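Local coordinates for similar to sp|P32453 Saccharomyces cerevisiae YNL315c ATP11 (PDB 2P4F), which probably acts in mitochondria as a chaperone for ATP synthase assembly, binding unassembled F1 beta subunits as its yeast relative Atp11 does, at residues Lys100-Asp103 and Lys107-Lys110; Asp109-Leu114 and Glu120-Ala125; Val184-Gln187 and Thr193-Cys196; Val138-Thr143 and Met147-Val152. All blocks are in the same frame, centred on the assembly; numbering follows the deposited sequence.

How the interactions relate
The four contacts are local in sequence, and together they run from the N-terminal flank to the sheet of the half barrel. Interactions 1 and 2 share D109 and K110, their centres are about 9 Å apart, and L102 CD1 meets W123 CZ3 at 3.5 Å. Interaction 1 also reaches the hairpin of interaction 3, where T101 CG2 lies 3.8 Å from T193 OG1. Interaction 4 belongs to the helix that packs on this hairpin, with W186 CD2 at 3.6 Å from A151 CB. Between interactions 2 and 4 the nearest atoms remain about 7 Å apart. On the hairpin, the Q185 side chain is about 4 Å from a bound hexaethylene glycol, probably from the crystallisation liquor.

Interaction 1 of 4, residues Lys100-Asp103 and Lys107-Lys110; sequences KTLD and KLDK
D103 and L108 join two short, weakly bonded helical turns, 102-105 and 108-111, across the tight bend that separates them. The carboxylate of D103 does most of the joining. Its CG is anti to the backbone N (chi1 -167°), which carries OD1 forward to accept the backbone N-H of L108 at an OD1 to N distance of 2.8 Å. The bond is nearly straight, 164° at the hydrogen, and the donor arrives almost in line with the C-O bond of the carboxylate. A side chain of the first turn thus satisfies a backbone N-H at the start of the second. K107 crosses D103 at about a right angle, its chain bending back so that CD lies 3.6 Å from D103 OD1. Its ammonium is modelled next to the carbonyl O of D103, but at a distance too short to be trusted in detail. On the apolar side, L102 CD2 meets L108 CD2 at 3.8 Å. Both leucines continue onto D222 in the loop after strand 215-220, and L102 also touches L223. Just upstream, K100 O accepts a hydrogen bond from Q218 NE2 of that strand, tying the approach to these turns to the sheet.

Interaction 2 of 4, residues Asp109-Leu114 and Glu120-Ala125; sequences DKIKDL and EFLWRA
L122 reaches out from helix 116-126 and sets one methyl, CD1, against both I111 and L114 of the preceding turn. With L114 it crosses at about a right angle, methyl against methyl: L114 CD1 to L122 CD1 is 3.3 Å, tighter than carbons normally pack. I111 and L122 instead slide past each other in opposite directions, and the approach is looser, 4.2 Å from I111 CG2 to L122 CD1. In I111, CG1 lies between the backbone N and the carbonyl carbon (chi1 64°), while CG2, anti to the carbonyl carbon, is the branch that meets the leucine. A type I beta turn from I111 to L114, closed by a bond of 3.1 Å from L114 N to I111 O, sets both residues facing the helix. The contact is small, a light apolar touch rather than a deep interlock. The helix carries its own brace one turn apart: R124 grips E120 side-on, NE and NH2 both donating to the single oxygen OE2, with NH2 to OE2 at 2.8 Å. OE2 lies in the guanidinium plane, yet NH2 meets it from above the carboxylate plane. Next to L122 in sequence, W123 packs on strands 133-139 and 229-236, its NE1 bonded to M232 O. L106 bridges the two elements, touching I111 as well as W123.

Interaction 3 of 4, residues Val184-Gln187 and Thr193-Cys196; sequences VQWQ and TVHC
At C196 the thiol swings to the side of CB facing away from the backbone N (chi1 -178°), and W186 turns CG away from its carbonyl carbon (chi1 -70°); these two rotations bring the thiol side chain over one face of the indole. CB stands 4.0 Å from the centroid of the W186 six-membered ring, close to the ring normal, a CH-pi contact. SG lies over the same ring at 4.2 Å from its centroid, a sulfur-aromatic contact. SG also touches V184 CG1, at 3.7 Å. V194 comes to the ring differently: its CG1, near the plane of the indole, touches the edge at CE3, 3.6 Å away. The tryptophan is thus bordered on a face and on an edge by two residues of the partner strand.

The backbone fixes this register. W186 and C196 form a non-hydrogen-bonded pair, while the next pair, Q187 and H195, is hydrogen-bonded both ways: Q187 N to H195 O is 2.8 Å and H195 N to Q187 O is 2.7 Å, both nearly straight. The Q187 and H195 side chains lie on the sheet face opposite to W186 and C196, where H195 NE2 is hydrogen-bonded to Q218 NE2 of the adjoining strand. The sheet face that carries W186 and C196 is covered by M147 and A151 of helix 140-153 and by V254 of helix 244-257. Cross-strand pairing of this kind is characteristic of an antiparallel beta hairpin, formed here by strands 179-190 and 193-200 within a six-stranded sheet, the half barrel of Atp11, with helices packed on its apolar face.

Interaction 4 of 4, residues Val138-Thr143 and Met147-Val152; sequences VPYVKT and MYKYAV
M147 O accepts the backbone N-H of A151 at 2.8 Å, the shortest polar bond here, while the backbone N of M147 comes no nearer than 3.6 Å to T143 O, too poorly placed to count as a hydrogen bond. Both residues belong to helix 140-153, which follows directly on strand 133-139 of the half-barrel sheet. P139 occupies the N-cap position, and its O receives T143 N at 3.2 Å. The helix includes a wider, pi-type turn at 140-143.

Over about two turns, the phenol of Y140 reaches Y148 and K149. A chi1 of -178° points the Y140 ring along the helix toward these residues. Y140 and Y148 approach edge to edge rather than stacking: the hydroxyl of the first lies in the ring plane of the second, and Y148 CD2 lies near the plane of the Y140 ring. M147 and A151 turn inward instead, both packing on W186 of strand 179-190. Y148 reaches L221, and D228, beside strand 229-236, binds V141 N through its OD1 at the start of the helix. K149 crosses Y140 at about a right angle; bends along its chain bring NZ back to 4.0 Å from Y140 OH, too long for a hydrogen bond and near the 3.9 Å at which that same OH meets Y148 CD2.

Interaction 1 of 4, residues Lys100-Asp103 and Lys107-Lys110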
loop_
_atom_site.group_PDB
_atom_site.type_symbol
_atom_site.label_atom_id
_atom_site.label_comp_id
_atom_site.label_asym_id
_atom_site.label_seq_id
_atom_site.Cartn_x
_atom_site.Cartn_y
_atom_site.Cartn_z
ATOM N N LYS A 100 8.336 -5.349 12.477
ATOM C CA LYS A 100 8.024 -4.380 13.517
ATOM C C LYS A 100 6.529 -4.127 13.550
ATOM O O LYS A 100 5.889 -4.026 12.497
ATOM C CB LYS A 100 8.784 -3.060 13.327
ATOM C CG LYS A 100 10.262 -3.374 13.545
ATOM C CD LYS A 100 11.049 -2.133 13.836
ATOM C CE LYS A 100 12.525 -2.479 13.737
ATOM N NZ LYS A 100 13.250 -1.343 13.123
ATOM N N THR A 101 5.975 -4.068 14.730
ATOM C CA THR A 101 4.586 -3.690 14.891
ATOM C C THR A 101 4.450 -2.281 15.451
ATOM O O THR A 101 5.494 -1.651 15.723
ATOM C CB THR A 101 3.834 -4.674 15.822
ATOM O OG1 THR A 101 4.306 -4.510 17.161
ATOM C CG2 THR A 101 4.063 -6.107 15.381
ATOM N N LEU A 102 3.207 -1.822 15.589
ATOM C CA LEU A 102 3.049 -0.438 16.026
ATOM C C LEU A 102 3.763 -0.188 17.344
ATOM O O LEU A 102 4.379 0.894 17.492
ATOM C CB LEU A 102 1.554 -0.097 16.109
ATOM C CG LEU A 102 1.285 1.365 16.510
ATOM C CD1 LEU A 102 1.984 2.377 15.569
ATOM C CD2 LEU A 102 -0.204 1.620 16.501
ATOM N N ASP A 103 3.680 -1.182 18.256
ATOM C CA ASP A 103 4.301 -0.976 19.588
ATOM C C ASP A 103 5.800 -0.725 19.525
ATOM O O ASP A 103 6.416 -0.131 20.426
ATOM C CB ASP A 103 4.009 -2.208 20.433
ATOM C CG ASP A 103 4.307 -2.012 21.910
ATOM O OD1 ASP A 103 3.714 -1.142 22.584
ATOM O OD2 ASP A 103 5.157 -2.795 22.390
ATOM N N LYS A 107 4.670 3.174 21.859
ATOM C CA LYS A 107 4.222 2.174 22.823
ATOM C C LYS A 107 2.720 2.274 23.036
ATOM O O LYS A 107 2.134 3.303 23.420
ATOM C CB LYS A 107 4.932 2.348 24.167
ATOM C CG LYS A 107 6.437 2.050 24.086
ATOM C CD LYS A 107 6.708 0.630 23.624
ATOM C CE LYS A 107 8.120 0.374 23.162
ATOM N NZ LYS A 107 8.425 0.592 21.721
ATOM N N LEU A 108 2.070 1.147 22.792
ATOM C CA LEU A 108 0.609 1.190 22.861
ATOM C C LEU A 108 0.120 1.549 24.251
ATOM O O LEU A 108 -0.879 2.259 24.363
ATOM C CB LEU A 108 -0.037 -0.144 22.484
ATOM C CG LEU A 108 0.395 -0.689 21.122
ATOM C CD1 LEU A 108 -0.260 -2.028 20.839
ATOM C CD2 LEU A 108 0.043 0.352 20.073
ATOM N N ASP A 109 0.809 1.044 25.266
ATOM C CA ASP A 109 0.312 1.227 26.637
ATOM C C ASP A 109 0.557 2.677 27.018
ATOM O O ASP A 109 -0.036 3.209 27.941
ATOM C CB ASP A 109 0.903 0.270 27.657
ATOM C CG ASP A 109 2.386 0.116 27.835
ATOM O OD1 ASP A 109 3.165 0.442 26.903
ATOM O OD2 ASP A 109 2.890 -0.346 28.896
ATOM N N LYS A 110 1.425 3.339 26.262
ATOM C CA LYS A 110 1.625 4.766 26.524
ATOM C C LYS A 110 0.613 5.625 25.768
ATOM O O LYS A 110 0.227 6.662 26.281
ATOM C CB LYS A 110 3.058 5.174 26.176
ATOM C CG LYS A 110 4.143 4.296 26.773
ATOM C CD LYS A 110 4.557 4.693 28.181
ATOM C CE LYS A 110 6.056 4.889 28.303
ATOM N NZ LYS A 110 6.478 5.662 29.515
#

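Interaction 2 of 4, residues Asp109-Leu114 and Glu120-Ala125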
loop_
_atom_site.group_PDB
_atom_site.type_symbol
_atom_site.label_atom_id
_atom_site.label_comp_id
_atom_site.label_asym_id
_atom_site.label_seq_id
_atom_site.Cartn_x
_atom_site.Cartn_y
_atom_site.Cartn_z
ATOM N N ASP A 109 0.809 1.044 25.266
ATOM C CA ASP A 109 0.312 1.227 26.637
ATOM C C ASP A 109 0.557 2.677 27.018
ATOM O O ASP A 109 -0.036 3.209 27.941
ATOM C CB ASP A 109 0.903 0.270 27.657
ATOM C CG ASP A 109 2.386 0.116 27.835
ATOM O OD1 ASP A 109 3.165 0.442 26.903
ATOM O OD2 ASP A 109 2.890 -0.346 28.896
ATOM N N LYS A 110 1.425 3.339 26.262
ATOM C CA LYS A 110 1.625 4.766 26.524
ATOM C C LYS A 110 0.613 5.625 25.768
ATOM O O LYS A 110 0.227 6.662 26.281
ATOM C CB LYS A 110 3.058 5.174 26.176
ATOM C CG LYS A 110 4.143 4.296 26.773
ATOM C CD LYS A 110 4.557 4.693 28.181
ATOM C CE LYS A 110 6.056 4.889 28.303
ATOM N NZ LYS A 110 6.478 5.662 29.515
ATOM N N ILE A 111 0.179 5.229 24.580
ATOM C CA ILE A 111 -0.708 6.071 23.795
ATOM C C ILE A 111 -2.189 5.764 24.004
ATOM O O ILE A 111 -3.033 6.399 23.328
ATOM C CB ILE A 111 -0.421 5.977 22.282
ATOM C CG1 ILE A 111 -0.680 4.587 21.670
ATOM C CG2 ILE A 111 0.986 6.410 21.900
ATOM C CD1 ILE A 111 -0.214 4.594 20.220
ATOM N N LYS A 112 -2.573 4.854 24.894
ATOM C CA LYS A 112 -3.973 4.453 24.901
ATOM C C LYS A 112 -4.967 5.557 25.215
ATOM O O LYS A 112 -6.070 5.469 24.654
ATOM C CB LYS A 112 -4.213 3.318 25.901
ATOM C CG LYS A 112 -2.912 2.795 26.478
ATOM C CD LYS A 112 -2.905 3.091 27.972
ATOM C CE LYS A 112 -2.938 1.828 28.818
ATOM N NZ LYS A 112 -1.749 1.689 29.714
ATOM N N ASP A 113 -4.650 6.539 26.057
ATOM C CA ASP A 113 -5.672 7.541 26.391
ATOM C C ASP A 113 -5.492 8.786 25.529
ATOM O O ASP A 113 -6.243 9.750 25.762
ATOM C CB ASP A 113 -5.628 7.832 27.892
ATOM C CG ASP A 113 -6.335 6.651 28.629
ATOM O OD1 ASP A 113 -7.539 6.332 28.366
ATOM O OD2 ASP A 113 -5.617 6.037 29.426
ATOM N N LEU A 114 -4.557 8.749 24.547
ATOM C CA LEU A 114 -4.442 9.917 23.670
ATOM C C LEU A 114 -5.646 10.012 22.743
ATOM O O LEU A 114 -6.265 8.978 22.432
ATOM C CB LEU A 114 -3.146 9.851 22.857
ATOM C CG LEU A 114 -1.880 9.967 23.733
ATOM C CD1 LEU A 114 -0.660 9.948 22.791
ATOM C CD2 LEU A 114 -1.926 11.218 24.583
ATOM N N GLU A 120 -2.131 10.919 15.852
ATOM C CA GLU A 120 -1.683 11.344 14.516
ATOM C C GLU A 120 -0.487 12.277 14.625
ATOM O O GLU A 120 0.480 12.121 13.859
ATOM C CB GLU A 120 -2.802 11.992 13.718
ATOM C CG GLU A 120 -2.305 12.475 12.357
ATOM C CD GLU A 120 -3.417 12.879 11.399
ATOM O OE1 GLU A 120 -4.620 12.681 11.714
ATOM O OE2 GLU A 120 -3.118 13.423 10.297
ATOM N N PHE A 121 -0.497 13.220 15.584
ATOM C CA PHE A 121 0.681 14.123 15.725
ATOM C C PHE A 121 1.934 13.341 16.035
ATOM O O PHE A 121 3.014 13.562 15.494
ATOM C CB PHE A 121 0.408 15.092 16.869
ATOM C CG PHE A 121 -0.607 16.189 16.510
ATOM C CD1 PHE A 121 -1.088 16.431 15.232
ATOM C CD2 PHE A 121 -1.072 16.971 17.542
ATOM C CE1 PHE A 121 -1.997 17.447 15.016
ATOM C CE2 PHE A 121 -1.942 18.022 17.325
ATOM C CZ PHE A 121 -2.414 18.270 16.044
ATOM N N LEU A 122 1.772 12.387 16.963
ATOM C CA LEU A 122 2.977 11.618 17.363
ATOM C C LEU A 122 3.518 10.779 16.224
ATOM O O LEU A 122 4.714 10.622 16.068
ATOM C CB LEU A 122 2.675 10.693 18.541
ATOM C CG LEU A 122 2.418 11.395 19.877
ATOM C CD1 LEU A 122 2.007 10.321 20.874
ATOM C CD2 LEU A 122 3.693 12.138 20.308
ATOM N N TRP A 123 2.588 10.214 15.470
ATOM C CA TRP A 123 3.028 9.341 14.349
ATOM C C TRP A 123 3.744 10.167 13.293
ATOM O O TRP A 123 4.808 9.780 12.787
ATOM C CB TRP A 123 1.809 8.693 13.763
ATOM C CG TRP A 123 1.997 7.720 12.648
ATOM C CD1 TRP A 123 1.576 7.785 11.342
ATOM C CD2 TRP A 123 2.679 6.452 12.790
ATOM N NE1 TRP A 123 1.972 6.627 10.686
ATOM C CE2 TRP A 123 2.641 5.799 11.541
ATOM C CE3 TRP A 123 3.306 5.821 13.854
ATOM C CZ2 TRP A 123 3.196 4.537 11.297
ATOM C CZ3 TRP A 123 3.877 4.556 13.627
ATOM C CH2 TRP A 123 3.820 3.939 12.369
ATOM N N ARG A 124 3.151 11.342 12.980
ATOM C CA ARG A 124 3.853 12.175 11.994
ATOM C C ARG A 124 5.185 12.665 12.544
ATOM O O ARG A 124 6.155 12.748 11.780
ATOM C CB ARG A 124 2.930 13.322 11.560
ATOM C CG ARG A 124 1.696 12.789 10.825
ATOM C CD ARG A 124 0.933 13.974 10.251
ATOM N NE ARG A 124 -0.300 13.514 9.620
ATOM C CZ ARG A 124 -0.433 12.929 8.438
ATOM N NH1 ARG A 124 0.637 12.705 7.678
ATOM N NH2 ARG A 124 -1.649 12.573 8.016
ATOM N N ALA A 125 5.269 13.003 13.846
ATOM C CA ALA A 125 6.554 13.461 14.410
ATOM C C ALA A 125 7.567 12.338 14.318
ATOM O O ALA A 125 8.770 12.605 14.064
ATOM C CB ALA A 125 6.414 13.906 15.868
#

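Interaction 3 of 4, residues Val184-Gln187 and Thr193-Cys196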
loop_
_atom_site.group_PDB
_atom_site.type_symbol
_atom_site.label_atom_id
_atom_site.label_comp_id
_atom_site.label_asym_id
_atom_site.label_seq_id
_atom_site.Cartn_x
_atom_site.Cartn_y
_atom_site.Cartn_z
ATOM N N VAL A 184 3.076 -5.375 -7.296
ATOM C CA VAL A 184 2.506 -4.978 -6.017
ATOM C C VAL A 184 2.180 -6.241 -5.257
ATOM O O VAL A 184 1.438 -7.077 -5.841
ATOM C CB VAL A 184 1.217 -4.155 -6.224
ATOM C CG1 VAL A 184 0.544 -3.838 -4.884
ATOM C CG2 VAL A 184 1.522 -2.890 -7.029
ATOM N N GLN A 185 2.666 -6.446 -4.051
ATOM C CA GLN A 185 2.318 -7.657 -3.310
ATOM C C GLN A 185 1.862 -7.235 -1.903
ATOM O O GLN A 185 2.602 -6.528 -1.215
ATOM C CB GLN A 185 3.511 -8.656 -3.193
ATOM C CG GLN A 185 3.016 -10.020 -2.655
ATOM C CD GLN A 185 4.113 -11.072 -2.643
ATOM O OE1 GLN A 185 5.310 -10.781 -2.946
ATOM N NE2 GLN A 185 3.718 -12.296 -2.298
ATOM N N TRP A 186 0.689 -7.733 -1.516
ATOM C CA TRP A 186 0.222 -7.566 -0.147
ATOM C C TRP A 186 0.649 -8.770 0.681
ATOM O O TRP A 186 0.470 -9.920 0.234
ATOM C CB TRP A 186 -1.286 -7.446 -0.124
ATOM C CG TRP A 186 -1.808 -6.172 -0.704
ATOM C CD1 TRP A 186 -2.180 -5.920 -2.008
ATOM C CD2 TRP A 186 -2.029 -4.954 0.010
ATOM N NE1 TRP A 186 -2.616 -4.610 -2.159
ATOM C CE2 TRP A 186 -2.532 -4.009 -0.914
ATOM C CE3 TRP A 186 -1.840 -4.586 1.365
ATOM C CZ2 TRP A 186 -2.858 -2.709 -0.542
ATOM C CZ3 TRP A 186 -2.174 -3.291 1.711
ATOM C CH2 TRP A 186 -2.674 -2.361 0.784
ATOM N N GLN A 187 1.220 -8.507 1.822
ATOM C CA GLN A 187 1.686 -9.551 2.728
ATOM C C GLN A 187 1.049 -9.331 4.097
ATOM O O GLN A 187 1.089 -8.201 4.661
ATOM C CB GLN A 187 3.217 -9.537 2.830
ATOM C CG GLN A 187 3.793 -9.932 1.484
ATOM C CD GLN A 187 5.116 -10.625 1.642
ATOM O OE1 GLN A 187 5.920 -10.213 2.493
ATOM N NE2 GLN A 187 5.278 -11.650 0.820
ATOM N N THR A 193 -0.974 -6.157 11.356
ATOM C CA THR A 193 0.103 -5.566 10.558
ATOM C C THR A 193 0.070 -6.098 9.141
ATOM O O THR A 193 0.246 -7.310 8.929
ATOM C CB THR A 193 1.474 -5.906 11.178
ATOM O OG1 THR A 193 1.434 -5.743 12.612
ATOM C CG2 THR A 193 2.598 -4.981 10.670
ATOM N N VAL A 194 -0.138 -5.203 8.183
ATOM C CA VAL A 194 -0.310 -5.580 6.765
ATOM C C VAL A 194 0.725 -4.843 5.971
ATOM O O VAL A 194 0.932 -3.635 6.221
ATOM C CB VAL A 194 -1.731 -5.200 6.302
ATOM C CG1 VAL A 194 -1.888 -5.499 4.797
ATOM C CG2 VAL A 194 -2.781 -5.960 7.122
ATOM N N HIS A 195 1.431 -5.521 5.064
ATOM C CA HIS A 195 2.474 -4.860 4.293
ATOM C C HIS A 195 2.083 -4.786 2.814
ATOM O O HIS A 195 1.424 -5.714 2.321
ATOM C CB HIS A 195 3.785 -5.655 4.381
ATOM C CG HIS A 195 4.346 -5.709 5.775
ATOM N ND1 HIS A 195 5.409 -6.546 6.058
ATOM C CD2 HIS A 195 4.068 -5.003 6.905
ATOM C CE1 HIS A 195 5.722 -6.340 7.347
ATOM N NE2 HIS A 195 4.932 -5.420 7.906
ATOM N N CYS A 196 2.526 -3.749 2.138
ATOM C CA CYS A 196 2.385 -3.666 0.682
ATOM C C CYS A 196 3.785 -3.468 0.130
ATOM O O CYS A 196 4.459 -2.480 0.558
ATOM C CB CYS A 196 1.424 -2.506 0.330
ATOM S SG CYS A 196 1.211 -2.432 -1.485
#

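Interaction 4 of 4, residues Val138-Thr143 and Met147-Val152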
loop_
_atom_site.group_PDB
_atom_site.type_symbol
_atom_site.label_atom_id
_atom_site.label_comp_id
_atom_site.label_asym_id
_atom_site.label_seq_id
_atom_site.Cartn_x
_atom_site.Cartn_y
_atom_site.Cartn_z
ATOM N N VAL A 138 -5.296 6.618 8.081
ATOM C CA VAL A 138 -6.422 6.194 7.237
ATOM C C VAL A 138 -7.575 5.756 8.099
ATOM O O VAL A 138 -7.328 4.986 9.025
ATOM C CB VAL A 138 -5.962 4.998 6.343
ATOM C CG1 VAL A 138 -7.017 4.511 5.397
ATOM C CG2 VAL A 138 -4.704 5.391 5.545
ATOM N N PRO A 139 -8.806 6.201 7.931
ATOM C CA PRO A 139 -9.882 5.632 8.772
ATOM C C PRO A 139 -10.093 4.190 8.366
ATOM O O PRO A 139 -10.016 3.804 7.185
ATOM C CB PRO A 139 -11.145 6.446 8.445
ATOM C CG PRO A 139 -10.829 7.133 7.175
ATOM C CD PRO A 139 -9.334 7.239 7.038
ATOM N N TYR A 140 -10.380 3.385 9.377
ATOM C CA TYR A 140 -10.535 1.958 9.106
ATOM C C TYR A 140 -11.836 1.669 8.371
ATOM O O TYR A 140 -11.834 1.097 7.266
ATOM C CB TYR A 140 -10.440 1.187 10.429
ATOM C CG TYR A 140 -10.545 -0.304 10.127
ATOM C CD1 TYR A 140 -9.494 -1.015 9.553
ATOM C CD2 TYR A 140 -11.719 -1.003 10.448
ATOM C CE1 TYR A 140 -9.580 -2.382 9.279
ATOM C CE2 TYR A 140 -11.793 -2.366 10.164
ATOM C CZ TYR A 140 -10.738 -3.038 9.592
ATOM O OH TYR A 140 -10.845 -4.369 9.333
ATOM N N VAL A 141 -12.981 1.989 8.974
ATOM C CA VAL A 141 -14.231 1.468 8.405
ATOM C C VAL A 141 -14.423 2.120 7.044
ATOM O O VAL A 141 -14.737 1.432 6.070
ATOM C CB VAL A 141 -15.428 1.713 9.347
ATOM C CG1 VAL A 141 -16.784 1.561 8.662
ATOM C CG2 VAL A 141 -15.392 0.776 10.553
ATOM N N LYS A 142 -14.194 3.443 7.009
ATOM C CA LYS A 142 -14.483 4.200 5.802
ATOM C C LYS A 142 -13.585 3.811 4.638
ATOM O O LYS A 142 -14.029 3.795 3.493
ATOM C CB LYS A 142 -14.369 5.701 6.109
ATOM C CG LYS A 142 -14.621 6.584 4.899
ATOM C CD LYS A 142 -14.477 8.066 5.256
ATOM C CE LYS A 142 -15.206 8.925 4.243
ATOM N NZ LYS A 142 -14.386 10.003 3.625
ATOM N N THR A 143 -12.317 3.529 4.923
ATOM C CA THR A 143 -11.370 3.367 3.811
ATOM C C THR A 143 -10.538 2.103 3.811
ATOM O O THR A 143 -10.465 1.313 2.858
ATOM C CB THR A 143 -10.420 4.590 3.829
ATOM O OG1 THR A 143 -11.253 5.758 3.650
ATOM C CG2 THR A 143 -9.397 4.482 2.711
ATOM N N MET A 147 -10.249 -1.943 1.360
ATOM C CA MET A 147 -8.981 -2.256 0.683
ATOM C C MET A 147 -8.413 -3.569 1.213
ATOM O O MET A 147 -7.929 -4.453 0.485
ATOM C CB MET A 147 -8.004 -1.079 0.869
ATOM C CG MET A 147 -6.694 -1.404 0.177
ATOM S SD MET A 147 -5.716 0.106 -0.096
ATOM C CE MET A 147 -6.600 1.254 0.961
ATOM N N TYR A 148 -8.493 -3.749 2.534
ATOM C CA TYR A 148 -8.018 -4.970 3.196
ATOM C C TYR A 148 -8.725 -6.208 2.646
ATOM O O TYR A 148 -8.121 -7.248 2.386
ATOM C CB TYR A 148 -8.328 -4.828 4.695
ATOM C CG TYR A 148 -7.704 -5.788 5.657
ATOM C CD1 TYR A 148 -6.740 -6.734 5.320
ATOM C CD2 TYR A 148 -8.095 -5.758 6.993
ATOM C CE1 TYR A 148 -6.190 -7.607 6.240
ATOM C CE2 TYR A 148 -7.536 -6.613 7.897
ATOM C CZ TYR A 148 -6.597 -7.526 7.546
ATOM O OH TYR A 148 -6.090 -8.354 8.523
ATOM N N LYS A 149 -10.036 -6.072 2.439
ATOM C CA LYS A 149 -10.811 -7.245 1.974
ATOM C C LYS A 149 -10.366 -7.616 0.562
ATOM O O LYS A 149 -10.162 -8.816 0.270
ATOM C CB LYS A 149 -12.309 -6.945 2.118
ATOM C CG LYS A 149 -12.827 -7.082 3.561
ATOM C CD LYS A 149 -11.949 -6.566 4.666
ATOM C CE LYS A 149 -12.524 -6.581 6.060
ATOM N NZ LYS A 149 -11.786 -7.439 7.023
ATOM N N TYR A 150 -10.180 -6.595 -0.290
ATOM C CA TYR A 150 -9.728 -6.923 -1.658
ATOM C C TYR A 150 -8.291 -7.420 -1.633
ATOM O O TYR A 150 -7.956 -8.275 -2.470
ATOM C CB TYR A 150 -9.818 -5.706 -2.560
ATOM C CG TYR A 150 -11.215 -5.470 -3.093
ATOM C CD1 TYR A 150 -11.683 -6.284 -4.131
ATOM C CD2 TYR A 150 -12.037 -4.481 -2.602
ATOM C CE1 TYR A 150 -12.950 -6.125 -4.673
ATOM C CE2 TYR A 150 -13.323 -4.295 -3.136
ATOM C CZ TYR A 150 -13.744 -5.120 -4.155
ATOM O OH TYR A 150 -14.988 -4.987 -4.709
ATOM N N ALA A 151 -7.454 -6.947 -0.739
ATOM C CA ALA A 151 -6.022 -7.324 -0.708
ATOM C C ALA A 151 -5.909 -8.794 -0.329
ATOM O O ALA A 151 -5.038 -9.496 -0.876
ATOM C CB ALA A 151 -5.292 -6.438 0.270
ATOM N N VAL A 152 -6.700 -9.259 0.618
ATOM C CA VAL A 152 -6.588 -10.688 1.013
ATOM C C VAL A 152 -6.926 -11.603 -0.157
ATOM O O VAL A 152 -6.245 -12.584 -0.451
ATOM C CB VAL A 152 -7.507 -11.007 2.219
ATOM C CG1 VAL A 152 -7.649 -12.517 2.389
ATOM C CG2 VAL A 152 -6.953 -10.348 3.486
#